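Local coordinates for protein MAU2 chromatid cohesion factor homolog (Saccharomyces cerevisiae, PDB 4XDN) that forms a complex with SCC2 that is required for the cohesin complex to associate with chromosomes, and so takes part in sister chromatid cohesion, at residues 336-341 / 558-563; 508-513 / 531-536. One frame throughout, in Å; residues are numbered along the deposited sequence.

Interaction 1 of 2, residues 336-341 / 558-563; sequences CYDEKG and LKKALL. With SO4 (sulfate ion), chain F.
Lys-560 reaches across to two carboxylates and forms a small salt-bridge network with them. Lys-560 NZ lies 3.3 Å from Asp-338 OD2. A second bridge joins Lys-560 NZ to Glu-339 OE2 at 3.4 Å, and as a hydrogen bond it is weak. The Glu-339 chain crosses Lys-560 at about a right angle. It folds back at chi2 (-67°), which brings its carboxylate beside that of Asp-338. The two acids are therefore close, and the ammonium, at about the same distance from both oxygens, probably offsets their repulsion.

Asp-338 has a second role. It is the N-cap of helix 339-360, and its OD1 accepts from Gly-341 N at 3.2 Å, from above the carboxylate plane. One oxygen thus caps the helix while the other faces the lysine. With chi1 at 63°, CG sits between the backbone N and the carbonyl carbon, within range of both partners. On the other side, Lys-560 is the centre of an inverse gamma turn, closed by Ala-561 N and Lys-559 O. Ala-561 then stands at the N-cap position of helix 562-575. The contact thus joins the starts of two helices at the protein surface.

A sulfate, probably from the crystallisation liquor, lies among three lysines. Lys-560 N donates to sulfate O4 at 2.9 Å in a nearly straight bond (177°). Lys-559 NZ donates to sulfate O2 at 3.1 Å and also bonds Asn-335 OD1, while Asn-335 ND2 binds the sulfate too. Lys-340 lies alongside, with Lys-340 CE 3.5 Å from sulfate O2.

The apolar part is Tyr-337 against Leu-562. The two side chains meet at about a right angle, with Tyr-337 CE1 3.9 Å from Leu-562 CB. Leu-562 CD1 lies near the Tyr-337 hydroxyl oxygen. Leu-397 of helix 369-398 also touches the tyrosine.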
loop_
_atom_site.group_PDB
_atom_site.type_symbol
_atom_site.label_atom_id
_atom_site.label_comp_id
_atom_site.label_asym_id
_atom_site.label_seq_id
_atom_site.Cartn_x
_atom_site.Cartn_y
_atom_site.Cartn_z
ATOM N N CYS A 336 -2.742 10.448 -19.632
ATOM C CA CYS A 336 -3.811 9.779 -20.385
ATOM C C CYS A 336 -3.660 9.773 -21.911
ATOM O O CYS A 336 -3.442 8.722 -22.508
ATOM C CB CYS A 336 -5.159 10.414 -20.023
ATOM S SG CYS A 336 -6.579 9.654 -20.819
ATOM N N TYR A 337 -3.797 10.935 -22.540
ATOM C CA TYR A 337 -3.933 11.011 -23.998
ATOM C C TYR A 337 -2.613 11.285 -24.722
ATOM O O TYR A 337 -2.491 11.031 -25.921
ATOM C CB TYR A 337 -4.945 12.099 -24.367
ATOM C CG TYR A 337 -4.508 13.485 -23.952
ATOM C CD1 TYR A 337 -4.760 13.960 -22.672
ATOM C CD2 TYR A 337 -3.835 14.314 -24.837
ATOM C CE1 TYR A 337 -4.355 15.219 -22.285
ATOM C CE2 TYR A 337 -3.427 15.576 -24.458
ATOM C CZ TYR A 337 -3.691 16.024 -23.184
ATOM O OH TYR A 337 -3.287 17.282 -22.807
ATOM N N ASP A 338 -1.633 11.809 -23.992
ATOM C CA ASP A 338 -0.356 12.208 -24.578
ATOM C C ASP A 338 0.667 11.070 -24.531
ATOM O O ASP A 338 0.316 9.919 -24.271
ATOM C CB ASP A 338 0.185 13.436 -23.845
ATOM C CG ASP A 338 0.472 13.155 -22.384
ATOM O OD1 ASP A 338 -0.020 12.123 -21.879
ATOM O OD2 ASP A 338 1.182 13.959 -21.744
ATOM N N GLU A 339 1.930 11.403 -24.783
ATOM C CA GLU A 339 3.005 10.414 -24.807
ATOM C C GLU A 339 3.151 9.699 -23.465
ATOM O O GLU A 339 3.420 8.497 -23.424
ATOM C CB GLU A 339 4.335 11.074 -25.202
ATOM C CG GLU A 339 4.974 11.974 -24.136
ATOM C CD GLU A 339 4.172 13.230 -23.850
ATOM O OE1 GLU A 339 3.524 13.754 -24.784
ATOM O OE2 GLU A 339 4.189 13.696 -22.691
ATOM N N LYS A 340 2.976 10.437 -22.373
ATOM C CA LYS A 340 3.061 9.850 -21.040
ATOM C C LYS A 340 1.967 8.808 -20.841
ATOM O O LYS A 340 2.212 7.735 -20.295
ATOM C CB LYS A 340 2.961 10.931 -19.962
ATOM C CG LYS A 340 4.276 11.639 -19.658
ATOM C CD LYS A 340 4.114 12.641 -18.523
ATOM C CE LYS A 340 5.455 13.161 -18.032
ATOM N NZ LYS A 340 6.194 13.911 -19.080
ATOM N N GLY A 341 0.758 9.127 -21.289
ATOM C CA GLY A 341 -0.350 8.195 -21.208
ATOM C C GLY A 341 -0.088 6.941 -22.022
ATOM O O GLY A 341 -0.378 5.832 -21.576
ATOM N N LEU A 558 0.841 21.968 -11.758
ATOM C CA LEU A 558 -0.086 20.865 -11.956
ATOM C C LEU A 558 0.380 19.974 -13.093
ATOM O O LEU A 558 0.806 20.464 -14.140
ATOM C CB LEU A 558 -1.491 21.391 -12.255
ATOM C CG LEU A 558 -2.153 22.210 -11.147
ATOM C CD1 LEU A 558 -3.468 22.785 -11.632
ATOM C CD2 LEU A 558 -2.364 21.355 -9.907
ATOM N N LYS A 559 0.303 18.663 -12.885
ATOM C CA LYS A 559 0.490 17.723 -13.976
ATOM C C LYS A 559 -0.555 18.014 -15.044
ATOM O O LYS A 559 -1.600 18.598 -14.754
ATOM C CB LYS A 559 0.374 16.279 -13.491
ATOM C CG LYS A 559 1.678 15.685 -12.981
ATOM C CD LYS A 559 1.537 14.201 -12.681
ATOM C CE LYS A 559 1.398 13.370 -13.953
ATOM N NZ LYS A 559 2.699 13.150 -14.652
ATOM N N LYS A 560 -0.281 17.607 -16.278
ATOM C CA LYS A 560 -1.159 17.941 -17.394
ATOM C C LYS A 560 -2.442 17.114 -17.371
ATOM O O LYS A 560 -2.774 16.437 -18.343
ATOM C CB LYS A 560 -0.425 17.741 -18.720
ATOM C CG LYS A 560 0.878 18.531 -18.821
ATOM C CD LYS A 560 1.636 18.246 -20.113
ATOM C CE LYS A 560 1.939 16.762 -20.278
ATOM N NZ LYS A 560 3.197 16.519 -21.040
ATOM N N ALA A 561 -3.157 17.168 -16.252
ATOM C CA ALA A 561 -4.499 16.615 -16.181
ATOM C C ALA A 561 -5.405 17.495 -17.026
ATOM O O ALA A 561 -5.605 18.666 -16.705
ATOM C CB ALA A 561 -4.984 16.553 -14.747
ATOM N N LEU A 562 -5.946 16.932 -18.102
ATOM C CA LEU A 562 -6.674 17.718 -19.092
ATOM C C LEU A 562 -7.806 18.534 -18.485
ATOM O O LEU A 562 -7.822 19.757 -18.612
ATOM C CB LEU A 562 -7.242 16.814 -20.184
ATOM C CG LEU A 562 -7.972 17.552 -21.311
ATOM C CD1 LEU A 562 -7.002 18.410 -22.110
ATOM C CD2 LEU A 562 -8.684 16.567 -22.212
ATOM N N LEU A 563 -8.751 17.858 -17.837
ATOM C CA LEU A 563 -9.928 18.533 -17.300
ATOM C C LEU A 563 -9.529 19.620 -16.308
ATOM O O LEU A 563 -10.093 20.714 -16.316
ATOM C CB LEU A 563 -10.872 17.533 -16.628
ATOM C CG LEU A 563 -12.125 18.138 -15.982
ATOM C CD1 LEU A 563 -12.974 18.879 -17.006
ATOM C CD2 LEU A 563 -12.948 17.069 -15.291
HETATM S S SO4 F . 3.416 16.458 -16.631
HETATM O O1 SO4 F . 4.039 16.528 -17.949
HETATM O O2 SO4 F . 4.192 15.564 -15.777
HETATM O O3 SO4 F . 3.385 17.792 -16.038
HETATM O O4 SO4 F . 2.051 15.956 -16.755
#

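Interaction 2 of 2, residues 508-513 / 531-536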
loop_
_atom_site.group_PDB
_atom_site.type_symbol
_atom_site.label_atom_id
_atom_site.label_comp_id
_atom_site.label_asym_id
_atom_site.label_seq_id
_atom_site.Cartn_x
_atom_site.Cartn_y
_atom_site.Cartn_z
ATOM N N LEU A 508 -13.667 24.015 -7.164
ATOM C CA LEU A 508 -15.031 23.606 -6.841
ATOM C C LEU A 508 -15.715 24.605 -5.914
ATOM O O LEU A 508 -16.918 24.843 -6.032
ATOM C CB LEU A 508 -15.038 22.215 -6.199
ATOM C CG LEU A 508 -14.697 21.032 -7.110
ATOM C CD1 LEU A 508 -14.655 19.748 -6.298
ATOM C CD2 LEU A 508 -15.688 20.898 -8.263
ATOM N N TRP A 509 -14.953 25.185 -4.993
ATOM C CA TRP A 509 -15.499 26.192 -4.090
ATOM C C TRP A 509 -15.897 27.441 -4.869
ATOM O O TRP A 509 -16.991 27.972 -4.691
ATOM C CB TRP A 509 -14.490 26.555 -3.000
ATOM C CG TRP A 509 -15.089 27.351 -1.877
ATOM C CD1 TRP A 509 -15.616 26.861 -0.715
ATOM C CD2 TRP A 509 -15.224 28.778 -1.806
ATOM N NE1 TRP A 509 -16.069 27.891 0.071
ATOM C CE2 TRP A 509 -15.840 29.078 -0.575
ATOM C CE3 TRP A 509 -14.882 29.828 -2.663
ATOM C CZ2 TRP A 509 -16.122 30.385 -0.181
ATOM C CZ3 TRP A 509 -15.163 31.126 -2.268
ATOM C CH2 TRP A 509 -15.778 31.392 -1.039
ATOM N N LEU A 510 -15.004 27.902 -5.740
ATOM C CA LEU A 510 -15.252 29.108 -6.515
ATOM C C LEU A 510 -16.392 28.905 -7.511
ATOM O O LEU A 510 -17.207 29.804 -7.721
ATOM C CB LEU A 510 -13.979 29.543 -7.243
ATOM C CG LEU A 510 -12.853 30.047 -6.335
ATOM C CD1 LEU A 510 -11.568 30.246 -7.123
ATOM C CD2 LEU A 510 -13.250 31.344 -5.643
ATOM N N PHE A 511 -16.454 27.721 -8.116
ATOM C CA PHE A 511 -17.542 27.395 -9.033
ATOM C C PHE A 511 -18.895 27.444 -8.330
ATOM O O PHE A 511 -19.901 27.820 -8.933
ATOM C CB PHE A 511 -17.340 26.004 -9.648
ATOM C CG PHE A 511 -16.357 25.960 -10.799
ATOM C CD1 PHE A 511 -15.793 27.116 -11.320
ATOM C CD2 PHE A 511 -16.009 24.745 -11.363
ATOM C CE1 PHE A 511 -14.901 27.053 -12.373
ATOM C CE2 PHE A 511 -15.118 24.680 -12.415
ATOM C CZ PHE A 511 -14.564 25.834 -12.920
ATOM N N SER A 512 -18.913 27.067 -7.055
ATOM C CA SER A 512 -20.161 26.955 -6.307
ATOM C C SER A 512 -20.518 28.221 -5.522
ATOM O O SER A 512 -21.594 28.294 -4.923
ATOM C CB SER A 512 -20.083 25.766 -5.349
ATOM O OG SER A 512 -18.990 25.901 -4.457
ATOM N N HIS A 513 -19.629 29.213 -5.535
ATOM C CA HIS A 513 -19.832 30.443 -4.765
ATOM C C HIS A 513 -19.811 31.716 -5.617
ATOM O O HIS A 513 -19.970 32.815 -5.087
ATOM C CB HIS A 513 -18.768 30.552 -3.667
ATOM C CG HIS A 513 -18.962 29.586 -2.541
ATOM N ND1 HIS A 513 -18.498 28.286 -2.582
ATOM C CD2 HIS A 513 -19.574 29.724 -1.341
ATOM C CE1 HIS A 513 -18.813 27.672 -1.458
ATOM N NE2 HIS A 513 -19.468 28.523 -0.686
ATOM N N GLU A 531 -9.845 34.729 0.092
ATOM C CA GLU A 531 -9.027 33.574 0.437
ATOM C C GLU A 531 -8.888 32.637 -0.759
ATOM O O GLU A 531 -7.780 32.311 -1.177
ATOM C CB GLU A 531 -9.633 32.831 1.633
ATOM C CG GLU A 531 -8.959 31.503 1.978
ATOM C CD GLU A 531 -7.533 31.676 2.464
ATOM O OE1 GLU A 531 -7.304 32.521 3.358
ATOM O OE2 GLU A 531 -6.639 30.969 1.954
ATOM N N TYR A 532 -10.019 32.220 -1.316
ATOM C CA TYR A 532 -10.015 31.261 -2.412
ATOM C C TYR A 532 -9.562 31.892 -3.726
ATOM O O TYR A 532 -8.907 31.236 -4.536
ATOM C CB TYR A 532 -11.402 30.636 -2.572
ATOM C CG TYR A 532 -11.650 29.499 -1.608
ATOM C CD1 TYR A 532 -11.133 28.233 -1.854
ATOM C CD2 TYR A 532 -12.393 29.689 -0.450
ATOM C CE1 TYR A 532 -11.353 27.189 -0.977
ATOM C CE2 TYR A 532 -12.618 28.648 0.432
ATOM C CZ TYR A 532 -12.095 27.400 0.163
ATOM O OH TYR A 532 -12.312 26.357 1.035
ATOM N N VAL A 533 -9.908 33.157 -3.937
ATOM C CA VAL A 533 -9.436 33.882 -5.111
ATOM C C VAL A 533 -7.913 33.979 -5.079
ATOM O O VAL A 533 -7.256 33.923 -6.117
ATOM C CB VAL A 533 -10.054 35.298 -5.197
ATOM C CG1 VAL A 533 -9.325 36.159 -6.234
ATOM C CG2 VAL A 533 -11.535 35.208 -5.537
ATOM N N SER A 534 -7.357 34.119 -3.881
ATOM C CA SER A 534 -5.912 34.203 -3.721
ATOM C C SER A 534 -5.241 32.860 -4.011
ATOM O O SER A 534 -4.144 32.816 -4.566
ATOM C CB SER A 534 -5.560 34.674 -2.311
ATOM O OG SER A 534 -4.158 34.792 -2.159
ATOM N N LYS A 535 -5.900 31.769 -3.630
ATOM C CA LYS A 535 -5.399 30.434 -3.940
ATOM C C LYS A 535 -5.421 30.204 -5.446
ATOM O O LYS A 535 -4.493 29.623 -6.014
ATOM C CB LYS A 535 -6.230 29.357 -3.236
ATOM C CG LYS A 535 -6.130 29.375 -1.722
ATOM C CD LYS A 535 -6.867 28.195 -1.104
ATOM C CE LYS A 535 -6.949 28.322 0.412
ATOM N NZ LYS A 535 -7.509 27.100 1.052
ATOM N N LEU A 536 -6.492 30.661 -6.084
ATOM C CA LEU A 536 -6.637 30.550 -7.529
ATOM C C LEU A 536 -5.493 31.258 -8.243
ATOM O O LEU A 536 -4.908 30.720 -9.183
ATOM C CB LEU A 536 -7.979 31.137 -7.977
ATOM C CG LEU A 536 -8.201 31.276 -9.484
ATOM C CD1 LEU A 536 -8.218 29.913 -10.158
ATOM C CD2 LEU A 536 -9.491 32.033 -9.756
#
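Trp-509 and Tyr-532 lie ring on ring in an offset stack. The five-membered ring of the indole is 3.7 Å from the phenol ring, centroid to centroid, and the planes differ by 11°. The closest atoms are Trp-509 CD2 and Tyr-532 CD2, at 3.3 Å. Trp-509 CB adds a CH-pi contact over the same phenol ring, 4.0 Å from its centroid. The tryptophan CG is anti to the backbone N (chi1 -167°), which carries the indole out towards helix 526-543.

The opposite face of the indole is covered by His-513, whose ND1 lies over the ring centre. The imidazole is fixed by a bond from His-513 ND1 to Trp-509 O (2.6 Å), with the oxygen near the imidazole plane. The indole is thus held between the phenol and the imidazole. With an alanine here, the space between Tyr-532 and His-513 would probably be left as a gap and the phenol would lose its stacking partner; the ND1 bond to the backbone oxygen could remain.

Leu-510 extends the contact along helix 526-543. Leu-510 CD2 reaches the edge of the indole and packs 3.7 Å from Tyr-532 CB. Leu-510 CD1 meets Leu-536 CB at 3.8 Å.

The segment axes cross at -130°, 10.1 Å apart at closest approach. Trp-483 of helix 472-490 touches both stacked rings, and Leu-571 of helix 562-575 packs on Leu-510 and Leu-536.

Overall arrangement
From the N terminus, the chain first reaches 336-341, where helix 339-360 begins. It then runs through a mainly helical region before 558-563 returns to that point and closes interaction 1, with 216 residues between the segments. Interaction 2 is nested inside this long loop. It closes a short one of 17 residues and pairs two successive helices, 499-513 and 526-543. The contact centres are 24 Å apart, and the two do not touch. Helix 562-575 links them: it starts in interaction 1 and, further along, packs against the helices of interaction 2. Ile-500, early in helix 499-513, also touches Lys-559 of interaction 1.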